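Local atomic coordinates of glucose 1-dehydrogenase (Haloferax mediterranei, PDB entry 2B5W), a protein that catalyses the zinc-dependent oxidation of D-glucose and some other aldoses, using NADP(+) in preference to NAD(+) as electron acceptor. Residues I4-G9 / H42-G47; G51-E54 / H58-L61; A339-D344 / T350-S355; G110-F113 / I117-A120. The protein carries 1 engineered substitution. All coordinates share one frame; numbering follows the deposited sequence.

Interaction 1: residues I4-G9 / H42-G47. With NAP (NADP nicotinamide-adenine-dinucleotide phosphate), chain I.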
loop_
_atom_site.group_PDB
_atom_site.type_symbol
_atom_site.label_atom_id
_atom_site.label_comp_id
_atom_site.label_asym_id
_atom_site.label_seq_id
_atom_site.Cartn_x
_atom_site.Cartn_y
_atom_site.Cartn_z
ATOM N N ILE A 4 19.593 -21.964 -25.486
ATOM C CA ILE A 4 18.741 -22.874 -24.747
ATOM C C ILE A 4 17.324 -22.327 -24.820
ATOM O O ILE A 4 17.086 -21.177 -24.465
ATOM C CB ILE A 4 19.197 -23.005 -23.262
ATOM C CG1 ILE A 4 20.658 -23.465 -23.181
ATOM C CG2 ILE A 4 18.274 -23.944 -22.522
ATOM C CD1 ILE A 4 20.970 -24.769 -23.833
ATOM N N ALA A 5 16.394 -23.143 -25.309
ATOM C CA ALA A 5 15.049 -22.677 -25.631
ATOM C C ALA A 5 13.986 -23.684 -25.222
ATOM O O ALA A 5 14.283 -24.860 -25.034
ATOM C CB ALA A 5 14.937 -22.414 -27.100
ATOM N N VAL A 6 12.762 -23.194 -25.052
ATOM C CA VAL A 6 11.590 -24.091 -24.954
ATOM C C VAL A 6 10.909 -24.075 -26.345
ATOM O O VAL A 6 10.838 -23.047 -27.025
ATOM C CB VAL A 6 10.612 -23.677 -23.835
ATOM C CG1 VAL A 6 11.211 -23.982 -22.450
ATOM C CG2 VAL A 6 10.206 -22.214 -23.932
ATOM N N LYS A 7 10.460 -25.242 -26.789
ATOM C CA LYS A 7 9.757 -25.386 -28.061
ATOM C C LYS A 7 8.365 -25.947 -27.788
ATOM O O LYS A 7 8.116 -26.578 -26.742
ATOM C CB LYS A 7 10.496 -26.371 -28.972
ATOM C CG LYS A 7 11.600 -25.806 -29.852
ATOM C CD LYS A 7 12.618 -26.909 -30.160
ATOM C CE LYS A 7 13.223 -26.827 -31.553
ATOM N NZ LYS A 7 14.196 -27.963 -31.763
ATOM N N ARG A 8 7.448 -25.692 -28.723
ATOM C CA ARG A 8 6.143 -26.353 -28.673
ATOM C C ARG A 8 6.347 -27.855 -28.765
ATOM O O ARG A 8 7.043 -28.339 -29.669
ATOM C CB ARG A 8 5.276 -25.891 -29.843
ATOM C CG ARG A 8 4.860 -24.425 -29.737
ATOM C CD ARG A 8 4.055 -23.944 -30.944
ATOM N NE ARG A 8 3.654 -22.533 -30.843
ATOM C CZ ARG A 8 2.942 -21.887 -31.775
ATOM N NH1 ARG A 8 2.541 -22.510 -32.892
ATOM N NH2 ARG A 8 2.576 -20.602 -31.683
ATOM N N GLY A 9 5.815 -28.597 -27.794
ATOM C CA GLY A 9 5.887 -30.049 -27.817
ATOM C C GLY A 9 7.019 -30.683 -27.022
ATOM O O GLY A 9 6.932 -31.863 -26.693
ATOM N N HIS A 42 11.076 -21.764 -14.485
ATOM C CA HIS A 42 10.357 -23.023 -14.396
ATOM C C HIS A 42 8.892 -22.774 -14.777
ATOM O O HIS A 42 8.289 -23.607 -15.432
ATOM C CB HIS A 42 10.513 -23.609 -13.007
ATOM C CG HIS A 42 11.913 -24.053 -12.708
ATOM N ND1 HIS A 42 12.442 -25.218 -13.217
ATOM C CD2 HIS A 42 12.897 -23.485 -11.962
ATOM C CE1 HIS A 42 13.682 -25.364 -12.779
ATOM N NE2 HIS A 42 13.981 -24.339 -12.004
ATOM N N GLU A 43 8.347 -21.621 -14.393
ATOM C CA GLU A 43 6.949 -21.286 -14.739
ATOM C C GLU A 43 6.799 -21.153 -16.261
ATOM O O GLU A 43 5.837 -21.639 -16.833
ATOM C CB GLU A 43 6.491 -20.015 -14.018
ATOM C CG GLU A 43 6.413 -20.137 -12.504
ATOM C CD GLU A 43 6.375 -18.787 -11.793
ATOM O OE1 GLU A 43 5.843 -17.813 -12.373
ATOM O OE2 GLU A 43 6.891 -18.696 -10.651
ATOM N N VAL A 44 7.778 -20.536 -16.928
ATOM C CA VAL A 44 7.771 -20.428 -18.391
ATOM C C VAL A 44 7.849 -21.813 -19.042
ATOM O O VAL A 44 7.224 -22.060 -20.077
ATOM C CB VAL A 44 8.967 -19.550 -18.913
ATOM C CG1 VAL A 44 9.106 -19.633 -20.434
ATOM C CG2 VAL A 44 8.805 -18.098 -18.486
ATOM N N ILE A 45 8.649 -22.701 -18.473
ATOM C CA ILE A 45 8.831 -24.048 -19.056
ATOM C C ILE A 45 7.521 -24.817 -18.922
ATOM O O ILE A 45 7.115 -25.495 -19.848
ATOM C CB ILE A 45 9.966 -24.809 -18.350
ATOM C CG1 ILE A 45 11.306 -24.171 -18.719
ATOM C CG2 ILE A 45 9.993 -26.302 -18.748
ATOM C CD1 ILE A 45 12.445 -24.538 -17.739
ATOM N N ALA A 46 6.883 -24.675 -17.760
ATOM C CA ALA A 46 5.603 -25.327 -17.453
ATOM C C ALA A 46 4.427 -24.734 -18.232
ATOM O O ALA A 46 3.409 -25.399 -18.405
ATOM C CB ALA A 46 5.313 -25.228 -15.966
ATOM N N GLY A 47 4.565 -23.492 -18.701
ATOM C CA GLY A 47 3.466 -22.787 -19.334
ATOM C C GLY A 47 3.261 -23.217 -20.773
ATOM O O GLY A 47 3.813 -24.229 -21.224
HETATM P PA NAP I . 10.354 -20.639 -5.871
HETATM O O1A NAP I . 9.327 -21.488 -6.452
HETATM O O2A NAP I . 11.777 -21.176 -6.078
HETATM O O5B NAP I . 10.142 -20.464 -4.318
HETATM C C5B NAP I . 8.891 -20.392 -3.689
HETATM C C4B NAP I . 9.167 -21.023 -2.342
HETATM O O4B NAP I . 8.042 -20.793 -1.524
HETATM C C3B NAP I . 9.407 -22.543 -2.409
HETATM O O3B NAP I . 10.664 -22.927 -1.876
HETATM C C2B NAP I . 8.243 -23.128 -1.607
HETATM O O2B NAP I . 8.587 -24.211 -0.759
HETATM C C1B NAP I . 7.798 -21.957 -0.765
HETATM N N9A NAP I . 6.383 -22.033 -0.456
HETATM C C8A NAP I . 5.343 -22.077 -1.354
HETATM N N7A NAP I . 4.190 -22.152 -0.663
HETATM C C5A NAP I . 4.493 -22.205 0.677
HETATM C C6A NAP I . 3.734 -22.296 1.848
HETATM N N6A NAP I . 2.390 -22.427 1.836
HETATM N N1A NAP I . 4.370 -22.310 3.067
HETATM C C2A NAP I . 5.743 -22.209 3.156
HETATM N N3A NAP I . 6.509 -22.123 2.007
HETATM C C4A NAP I . 5.892 -22.105 0.800
HETATM O O3 NAP I . 10.392 -19.219 -6.592
HETATM P PN NAP I . 11.419 -17.974 -6.460
HETATM O O1N NAP I . 11.949 -17.824 -5.074
HETATM O O2N NAP I . 12.360 -17.890 -7.622
HETATM O O5D NAP I . 10.164 -17.003 -6.649
HETATM C C5D NAP I . 9.284 -16.743 -5.573
HETATM C C4D NAP I . 7.991 -16.104 -6.076
HETATM O O4D NAP I . 8.315 -14.819 -6.614
HETATM C C3D NAP I . 7.304 -16.888 -7.197
HETATM O O3D NAP I . 5.901 -16.892 -7.025
HETATM C C2D NAP I . 7.717 -16.121 -8.449
HETATM O O2D NAP I . 6.872 -16.285 -9.558
HETATM C C1D NAP I . 7.744 -14.689 -7.916
HETATM N N1N NAP I . 8.630 -13.750 -8.615
HETATM C C2N NAP I . 8.082 -12.532 -8.875
HETATM C C3N NAP I . 8.852 -11.555 -9.438
HETATM C C7N NAP I . 8.219 -10.196 -9.518
HETATM O O7N NAP I . 8.980 -9.316 -10.282
HETATM N N7N NAP I . 7.036 -9.951 -8.890
HETATM C C4N NAP I . 10.186 -11.778 -9.801
HETATM C C5N NAP I . 10.735 -13.022 -9.519
HETATM C C6N NAP I . 9.952 -14.005 -8.895
HETATM P P2B NAP I . 8.504 -25.782 -1.271
HETATM O O1X NAP I . 9.477 -26.063 -2.295
HETATM O O2X NAP I . 8.736 -26.566 0.037
HETATM O O3X NAP I . 7.092 -26.055 -1.799
#
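Val6 and Ile45 form the heart of a strand-on-helix contact in the GroES-like catalytic domain of this member of the zinc-containing alcohol dehydrogenase family. Strand 2-7, the middle member of a three-stranded antiparallel sheet, lays one side against helix 39-46, and no hydrogen bond links residues 4-9 with 42-47. The apolar part is small, burying 107 Å² in all. Val6 points toward the helix, and its CG1 comes to 3.7 Å from Ile45 CG1, the two side chains crossing at about a right angle. Both reach there by the same first torsion: Val6 CG1 (chi1 -72°) and Ile45 CG1 (chi1 -70°) each lie opposite their own carbonyl carbon. The second branch of Val6 is much more loosely engaged, with CG2 4.5 Å from Val44 CG1. Leu59 of the neighbouring strand touches both Val6 and Val44 and so extends the apolar layer, while Phe341 adds to it beside Ile45.

The polar bonds belong to the helix and to the cofactor. Ala46 N donates to His42 O over 2.9 Å in the last helical turn, and Gly47, the first residue to leave helical geometry, makes only a weak bond back to Val44. Glu43 occupies a flank of the helix turned from the strand, so one short helix packs on the sheet through Val44 and Ile45 and serves the NADP pocket through Glu43. The glutamate chain is extended beyond CG, and one carboxylate oxygen does the work: NAP O2D, on the nicotinamide ribose, donates to Glu43 OE2 at 2.6 Å, whereas Glu43 OE1 lies 3.4 Å from that same hydroxyl.

Interaction 2: residues G51-E54 / H58-L61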
loop_
_atom_site.group_PDB
_atom_site.type_symbol
_atom_site.label_atom_id
_atom_site.label_comp_id
_atom_site.label_asym_id
_atom_site.label_seq_id
_atom_site.Cartn_x
_atom_site.Cartn_y
_atom_site.Cartn_z
ATOM N N GLY A 51 3.624 -16.993 -24.820
ATOM C CA GLY A 51 4.716 -16.049 -24.673
ATOM C C GLY A 51 5.828 -16.125 -25.715
ATOM O O GLY A 51 6.768 -15.342 -25.647
ATOM N N PHE A 52 5.747 -17.038 -26.678
ATOM C CA PHE A 52 6.762 -17.102 -27.718
ATOM C C PHE A 52 6.703 -15.801 -28.507
ATOM O O PHE A 52 5.613 -15.208 -28.656
ATOM C CB PHE A 52 6.555 -18.295 -28.674
ATOM C CG PHE A 52 6.901 -19.652 -28.085
ATOM C CD1 PHE A 52 7.004 -19.856 -26.718
ATOM C CD2 PHE A 52 7.077 -20.732 -28.925
ATOM C CE1 PHE A 52 7.315 -21.095 -26.193
ATOM C CE2 PHE A 52 7.372 -21.985 -28.405
ATOM C CZ PHE A 52 7.496 -22.160 -27.036
ATOM N N PRO A 53 7.846 -15.343 -29.005
ATOM C CA PRO A 53 7.885 -14.153 -29.852
ATOM C C PRO A 53 7.052 -14.378 -31.115
ATOM O O PRO A 53 7.039 -15.475 -31.656
ATOM C CB PRO A 53 9.366 -13.979 -30.182
ATOM C CG PRO A 53 10.083 -14.785 -29.135
ATOM C CD PRO A 53 9.191 -15.909 -28.781
ATOM N N GLU A 54 6.348 -13.344 -31.544
ATOM C CA GLU A 54 5.517 -13.386 -32.754
ATOM C C GLU A 54 6.147 -14.202 -33.877
ATOM O O GLU A 54 7.209 -13.837 -34.397
ATOM C CB GLU A 54 5.295 -11.960 -33.283
ATOM C CG GLU A 54 4.019 -11.756 -34.077
ATOM C CD GLU A 54 2.872 -12.638 -33.598
ATOM O OE1 GLU A 54 2.977 -13.891 -33.639
ATOM O OE2 GLU A 54 1.847 -12.066 -33.187
ATOM N N HIS A 58 9.889 -21.098 -30.948
ATOM C CA HIS A 58 10.590 -21.358 -29.696
ATOM C C HIS A 58 10.699 -20.054 -28.918
ATOM O O HIS A 58 10.426 -18.976 -29.461
ATOM C CB HIS A 58 11.994 -21.903 -29.997
ATOM C CG HIS A 58 12.912 -20.897 -30.623
ATOM N ND1 HIS A 58 12.890 -20.591 -31.968
ATOM C CD2 HIS A 58 13.847 -20.078 -30.075
ATOM C CE1 HIS A 58 13.785 -19.655 -32.223
ATOM N NE2 HIS A 58 14.388 -19.333 -31.090
ATOM N N LEU A 59 11.127 -20.180 -27.669
ATOM C CA LEU A 59 11.485 -19.042 -26.850
ATOM C C LEU A 59 12.838 -19.354 -26.200
ATOM O O LEU A 59 12.964 -20.324 -25.464
ATOM C CB LEU A 59 10.441 -18.818 -25.770
ATOM C CG LEU A 59 10.799 -17.767 -24.703
ATOM C CD1 LEU A 59 10.886 -16.403 -25.331
ATOM C CD2 LEU A 59 9.773 -17.783 -23.629
ATOM N N VAL A 60 13.839 -18.538 -26.505
ATOM C CA VAL A 60 15.128 -18.660 -25.800
ATOM C C VAL A 60 14.895 -18.223 -24.354
ATOM O O VAL A 60 14.281 -17.159 -24.114
ATOM C CB VAL A 60 16.212 -17.802 -26.440
ATOM C CG1 VAL A 60 17.473 -17.790 -25.589
ATOM C CG2 VAL A 60 16.547 -18.308 -27.867
ATOM N N LEU A 61 15.315 -19.053 -23.403
ATOM C CA LEU A 61 15.085 -18.790 -22.007
ATOM C C LEU A 61 16.130 -17.824 -21.438
ATOM O O LEU A 61 17.118 -17.538 -22.085
ATOM C CB LEU A 61 15.114 -20.090 -21.227
ATOM C CG LEU A 61 14.022 -21.123 -21.542
ATOM C CD1 LEU A 61 14.362 -22.415 -20.791
ATOM C CD2 LEU A 61 12.671 -20.591 -21.144
#
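Phe52 lies flat against the backbone of His58 and Leu59. Its CG is turned opposite its own carbonyl carbon (chi1 -73°), which sends the ring along residues 58-59. From the root outward, Phe52 CB is 4.0 Å from His58 O, and CG sits near the same carbonyl. The ring then lies across the strand backbone by one face: Phe52 CD2 comes within 3.5 Å of His58 N and Phe52 CD1 within 3.7 Å of Leu59 CB. Farther along, Phe52 CE2 meets His58 CA at 3.5 Å, CE1 stays beside Leu59 CB, and CZ, at the far end, only grazes His58 CA and Leu59 N. That face thus covers the peptide between the two residues, with Leu59 N over the ring centre and His58 C nearer the rim.

Pro53 packs next to it. Pro53 CD lies 3.4 Å from His58 O, a buried carbonyl oxygen for which the model offers no hydrogen-bond partner, and 3.9 Å from Leu59 CD1, the proline and leucine crossing at about a right angle. The His58 ring leaves in the other direction, where NE2 is hydrogen-bonded to Lys18 and the ring stacks with His121. A loop is therefore folded back on strand 58-60, which pairs antiparallel with strand 2-7 in the GroES-like domain, in the sequence just after the substrate-binding His49 and just before the zinc ligands His63 and Glu64.

Interaction 3: residues A339-D344 / T350-S355. With K (potassium ion), chain D.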
loop_
_atom_site.group_PDB
_atom_site.type_symbol
_atom_site.label_atom_id
_atom_site.label_comp_id
_atom_site.label_asym_id
_atom_site.label_seq_id
_atom_site.Cartn_x
_atom_site.Cartn_y
_atom_site.Cartn_z
ATOM N N ALA A 339 21.321 -29.804 -15.768
ATOM C CA ALA A 339 21.241 -29.783 -14.312
ATOM C C ALA A 339 20.908 -28.424 -13.712
ATOM O O ALA A 339 20.483 -28.329 -12.566
ATOM C CB ALA A 339 22.548 -30.299 -13.725
ATOM N N ALA A 340 21.090 -27.351 -14.477
ATOM C CA ALA A 340 20.707 -26.029 -14.007
ATOM C C ALA A 340 19.199 -25.937 -13.801
ATOM O O ALA A 340 18.711 -25.082 -13.033
ATOM C CB ALA A 340 21.153 -24.999 -14.973
ATOM N N PHE A 341 18.444 -26.797 -14.502
ATOM C CA PHE A 341 16.977 -26.821 -14.395
ATOM C C PHE A 341 16.450 -27.877 -13.388
ATOM O O PHE A 341 15.250 -28.137 -13.332
ATOM C CB PHE A 341 16.356 -27.010 -15.796
ATOM C CG PHE A 341 16.658 -25.872 -16.751
ATOM C CD1 PHE A 341 15.989 -24.675 -16.661
ATOM C CD2 PHE A 341 17.638 -26.007 -17.721
ATOM C CE1 PHE A 341 16.292 -23.627 -17.499
ATOM C CE2 PHE A 341 17.933 -24.961 -18.577
ATOM C CZ PHE A 341 17.221 -23.782 -18.474
ATOM N N ASP A 342 17.344 -28.435 -12.573
ATOM C CA ASP A 342 16.947 -29.334 -11.487
ATOM C C ASP A 342 16.022 -28.592 -10.566
ATOM O O ASP A 342 16.208 -27.391 -10.300
ATOM C CB ASP A 342 18.147 -29.814 -10.677
ATOM C CG ASP A 342 18.909 -30.938 -11.350
ATOM O OD1 ASP A 342 18.454 -31.461 -12.398
ATOM O OD2 ASP A 342 19.987 -31.352 -10.871
ATOM N N ASP A 343 15.035 -29.303 -10.049
ATOM C CA ASP A 343 13.999 -28.644 -9.277
ATOM C C ASP A 343 13.693 -29.384 -7.972
ATOM O O ASP A 343 12.531 -29.552 -7.598
ATOM C CB ASP A 343 12.754 -28.400 -10.161
ATOM C CG ASP A 343 11.739 -29.527 -10.111
ATOM O OD1 ASP A 343 12.123 -30.707 -10.281
ATOM O OD2 ASP A 343 10.523 -29.310 -9.916
ATOM N N ASP A 344 14.741 -29.788 -7.265
ATOM C CA ASP A 344 14.523 -30.437 -5.984
ATOM C C ASP A 344 14.948 -29.546 -4.826
ATOM O O ASP A 344 15.432 -28.420 -5.035
ATOM C CB ASP A 344 15.120 -31.832 -5.962
ATOM C CG ASP A 344 16.589 -31.846 -6.109
ATOM O OD1 ASP A 344 17.269 -31.024 -5.456
ATOM O OD2 ASP A 344 17.148 -32.698 -6.827
ATOM N N THR A 350 20.855 -21.734 -9.352
ATOM C CA THR A 350 21.748 -22.270 -10.373
ATOM C C THR A 350 21.922 -21.286 -11.479
ATOM O O THR A 350 21.150 -20.348 -11.603
ATOM C CB THR A 350 21.200 -23.543 -10.984
ATOM O OG1 THR A 350 19.955 -23.269 -11.634
ATOM C CG2 THR A 350 20.888 -24.622 -9.928
ATOM N N ALA A 351 22.948 -21.508 -12.271
ATOM C CA ALA A 351 23.194 -20.750 -13.473
ATOM C C ALA A 351 23.860 -21.648 -14.496
ATOM O O ALA A 351 24.405 -22.681 -14.149
ATOM C CB ALA A 351 24.096 -19.552 -13.198
ATOM N N ILE A 352 23.827 -21.206 -15.750
ATOM C CA ILE A 352 24.544 -21.817 -16.854
ATOM C C ILE A 352 25.642 -20.878 -17.316
ATOM O O ILE A 352 25.399 -19.708 -17.565
ATOM C CB ILE A 352 23.602 -22.109 -18.023
ATOM C CG1 ILE A 352 22.507 -23.086 -17.553
ATOM C CG2 ILE A 352 24.391 -22.698 -19.210
ATOM C CD1 ILE A 352 21.305 -23.178 -18.474
ATOM N N GLU A 353 26.842 -21.414 -17.455
ATOM C CA GLU A 353 27.996 -20.680 -17.917
ATOM C C GLU A 353 28.196 -20.922 -19.406
ATOM O O GLU A 353 28.483 -22.052 -19.817
ATOM C CB GLU A 353 29.245 -21.091 -17.149
ATOM C CG GLU A 353 30.498 -20.340 -17.599
ATOM C CD GLU A 353 31.630 -20.528 -16.654
ATOM O OE1 GLU A 353 32.350 -21.528 -16.797
ATOM O OE2 GLU A 353 31.819 -19.643 -15.801
ATOM N N PHE A 354 28.085 -19.867 -20.174
ATOM C CA PHE A 354 28.340 -19.867 -21.618
ATOM C C PHE A 354 29.796 -19.604 -21.996
ATOM O O PHE A 354 30.302 -20.115 -23.008
ATOM C CB PHE A 354 27.420 -18.865 -22.316
ATOM C CG PHE A 354 26.005 -19.336 -22.396
ATOM C CD1 PHE A 354 25.178 -19.267 -21.291
ATOM C CD2 PHE A 354 25.511 -19.883 -23.564
ATOM C CE1 PHE A 354 23.876 -19.751 -21.354
ATOM C CE2 PHE A 354 24.204 -20.369 -23.613
ATOM C CZ PHE A 354 23.416 -20.304 -22.507
ATOM N N SER A 355 30.473 -18.802 -21.175
ATOM C CA SER A 355 31.855 -18.434 -21.419
ATOM C C SER A 355 32.446 -17.802 -20.176
ATOM O O SER A 355 31.718 -17.427 -19.257
ATOM C CB SER A 355 31.941 -17.468 -22.587
ATOM O OG SER A 355 31.550 -16.133 -22.239
HETATM K K K D . 14.370 -25.792 -4.980
#
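Thr350 turns OG1 between its backbone N and carbonyl carbon (chi1 62°), a rotation that lifts the hydroxyl to Ala340, and Ile352 holds CG1 opposite its own carbonyl carbon (chi1 -61°), bringing that branch to the methyl of the same alanine. Ala340 is therefore held twice. Thr350 OG1 donates to Ala340 O over 2.6 Å, arriving in the carbonyl plane on a lone pair, with a C=O...donor angle of 128°. On the apolar side Ala340 CB is pressed 3.5 Å from Ile352 CG1, closer than carbons usually stand, and this buried methyl points toward the strand. A valine here in place of Thr350 would probably leave Ala340 O without this donor, the turn then being held to the strand mainly by apolar packing.

Phe341 adds a lighter touch: although its first bond heads away from the strand, the ring returns so that CE2 lies 3.8 Å from Ile352 CD1, the two side chains crossing at about a right angle. The turn has a bond of its own, Asp342 N to Ala339 O at 3.1 Å. Beyond it the chain runs out to the surface, where Asp344 O binds a potassium ion at 2.8 Å and Thr347 O supplies the second protein ligand.

Strand 349-353 lies between strand 328-333, parallel to it, and strand 27-37, antiparallel. The arrangement fits the medium-chain dehydrogenase fold, in which the end of the chain comes back from the nucleotide-binding domain to complete a sheet of the catalytic domain.

Interaction 4: residues G110-F113 / I117-A120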
loop_
_atom_site.group_PDB
_atom_site.type_symbol
_atom_site.label_atom_id
_atom_site.label_comp_id
_atom_site.label_asym_id
_atom_site.label_seq_id
_atom_site.Cartn_x
_atom_site.Cartn_y
_atom_site.Cartn_z
ATOM N N GLY A 110 0.696 -6.316 -21.752
ATOM C CA GLY A 110 0.559 -5.919 -23.155
ATOM C C GLY A 110 1.392 -4.734 -23.641
ATOM O O GLY A 110 1.557 -4.565 -24.843
ATOM N N MET A 111 1.943 -3.945 -22.719
ATOM C CA MET A 111 2.704 -2.750 -23.057
ATOM C C MET A 111 4.220 -2.928 -22.868
ATOM O O MET A 111 4.971 -1.956 -22.807
ATOM C CB MET A 111 2.174 -1.569 -22.236
ATOM C CG MET A 111 0.676 -1.351 -22.428
ATOM S SD MET A 111 0.124 0.232 -21.820
ATOM C CE MET A 111 -1.352 0.492 -22.810
ATOM N N TYR A 112 4.647 -4.188 -22.784
ATOM C CA TYR A 112 6.054 -4.528 -22.731
ATOM C C TYR A 112 6.185 -5.958 -23.187
ATOM O O TYR A 112 5.245 -6.756 -23.118
ATOM C CB TYR A 112 6.610 -4.456 -21.286
ATOM C CG TYR A 112 5.904 -5.379 -20.322
ATOM C CD1 TYR A 112 6.315 -6.693 -20.145
ATOM C CD2 TYR A 112 4.788 -4.944 -19.606
ATOM C CE1 TYR A 112 5.650 -7.531 -19.286
ATOM C CE2 TYR A 112 4.126 -5.774 -18.758
ATOM C CZ TYR A 112 4.562 -7.059 -18.574
ATOM O OH TYR A 112 3.893 -7.909 -17.709
ATOM N N PHE A 113 7.405 -6.283 -23.570
ATOM C CA PHE A 113 7.898 -7.652 -23.594
ATOM C C PHE A 113 8.919 -7.820 -22.451
ATOM O O PHE A 113 9.556 -6.856 -22.035
ATOM C CB PHE A 113 8.640 -7.917 -24.896
ATOM C CG PHE A 113 7.780 -7.907 -26.141
ATOM C CD1 PHE A 113 6.441 -8.267 -26.107
ATOM C CD2 PHE A 113 8.366 -7.615 -27.362
ATOM C CE1 PHE A 113 5.677 -8.296 -27.284
ATOM C CE2 PHE A 113 7.577 -7.632 -28.555
ATOM C CZ PHE A 113 6.266 -7.991 -28.487
ATOM N N ILE A 117 10.818 -14.424 -21.180
ATOM C CA ILE A 117 9.604 -14.672 -20.421
ATOM C C ILE A 117 8.354 -14.498 -21.280
ATOM O O ILE A 117 7.544 -15.413 -21.386
ATOM C CB ILE A 117 9.550 -13.767 -19.187
ATOM C CG1 ILE A 117 10.777 -13.957 -18.335
ATOM C CG2 ILE A 117 8.288 -14.090 -18.362
ATOM C CD1 ILE A 117 10.882 -12.925 -17.189
ATOM N N VAL A 118 8.182 -13.314 -21.852
ATOM C CA VAL A 118 7.011 -13.075 -22.716
ATOM C C VAL A 118 7.312 -12.164 -23.891
ATOM O O VAL A 118 7.722 -11.004 -23.744
ATOM C CB VAL A 118 5.807 -12.565 -21.909
ATOM C CG1 VAL A 118 6.159 -11.322 -21.078
ATOM C CG2 VAL A 118 4.601 -12.312 -22.834
ATOM N N GLY A 119 7.145 -12.702 -25.091
ATOM C CA GLY A 119 7.212 -11.915 -26.299
ATOM C C GLY A 119 8.565 -11.672 -26.928
ATOM O O GLY A 119 8.644 -11.183 -28.063
ATOM N N ALA A 120 9.650 -12.030 -26.218
ATOM C CA ALA A 120 10.989 -11.724 -26.696
ATOM C C ALA A 120 11.956 -12.778 -26.155
ATOM O O ALA A 120 11.876 -13.173 -25.007
ATOM C CB ALA A 120 11.427 -10.327 -26.277
#
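Phe113 packs on the backbone of Val118 and Gly119, and this is the tight half of the contact. Its CB is 3.4 Å from Val118 O, and its CG, turned opposite the carbonyl carbon (chi1 -67°), directs the ring over Gly119. Gly119 O stands 3.6 Å above the ring plane, over its centre, while Gly119 CA makes a CH-pi contact 4.1 Å from the centroid and 25° off the ring normal. So close a fit depends on the glycine: a beta carbon there would collide with Phe113 CD1, and the positive phi of 86° would in any case crowd it against the preceding carbonyl oxygen. Ala120 closes the flank, its CB 3.9 Å from Phe113 CB. A serine in place of Phe113 has no ring to lay over Gly119, and would probably leave a gap above that peptide.

The other half is looser. Tyr112 comes to Val118 only through CE1, 4.2 Å from CG1 of the valine, and no hydrogen bond joins residues 110-113 to 117-120. Gly110 and Met111, just before, lie at the surface, Met111 touching Tyr98, and all the touching residues keep some exposure, as expected of a surface contact.

Ile117 and Val118 both face Glu114, a substrate-binding residue in the connection between the segments, which makes a classic beta bulge. Around them, Tyr112 packs on Phe99 of helix 97-100 and makes a cation-pi contact with Arg88, the backbone of Phe113 pairs with Arg89 of strand 88-89, and Ile117 rests on Thr40 and Val44 of helix 39-46.

Overall arrangement
Along the chain the contacts follow in series: interaction 1, then 2, 4 and 3. Interactions 1 and 2 share the sheet of strands 2-7 and 58-60, with centres about 9 Å apart, joined by the hydrogen bond from Val6 N to Leu59 O (2.9 Å). Interaction 4, on a separate small sheet, has its centre about 10 Å from that of interaction 2 and is tied to it where Gly119 N bonds to Gly51 O (2.7 Å). Interaction 3, from the end of the chain, reaches interactions 1 and 2, chiefly through Phe341; its centre is about 24 Å from that of interaction 4, with no touch. Helix 39-46, which meets the sheet in interaction 1 and Ile117 of interaction 4, also carries Glu43 of the NADP pocket.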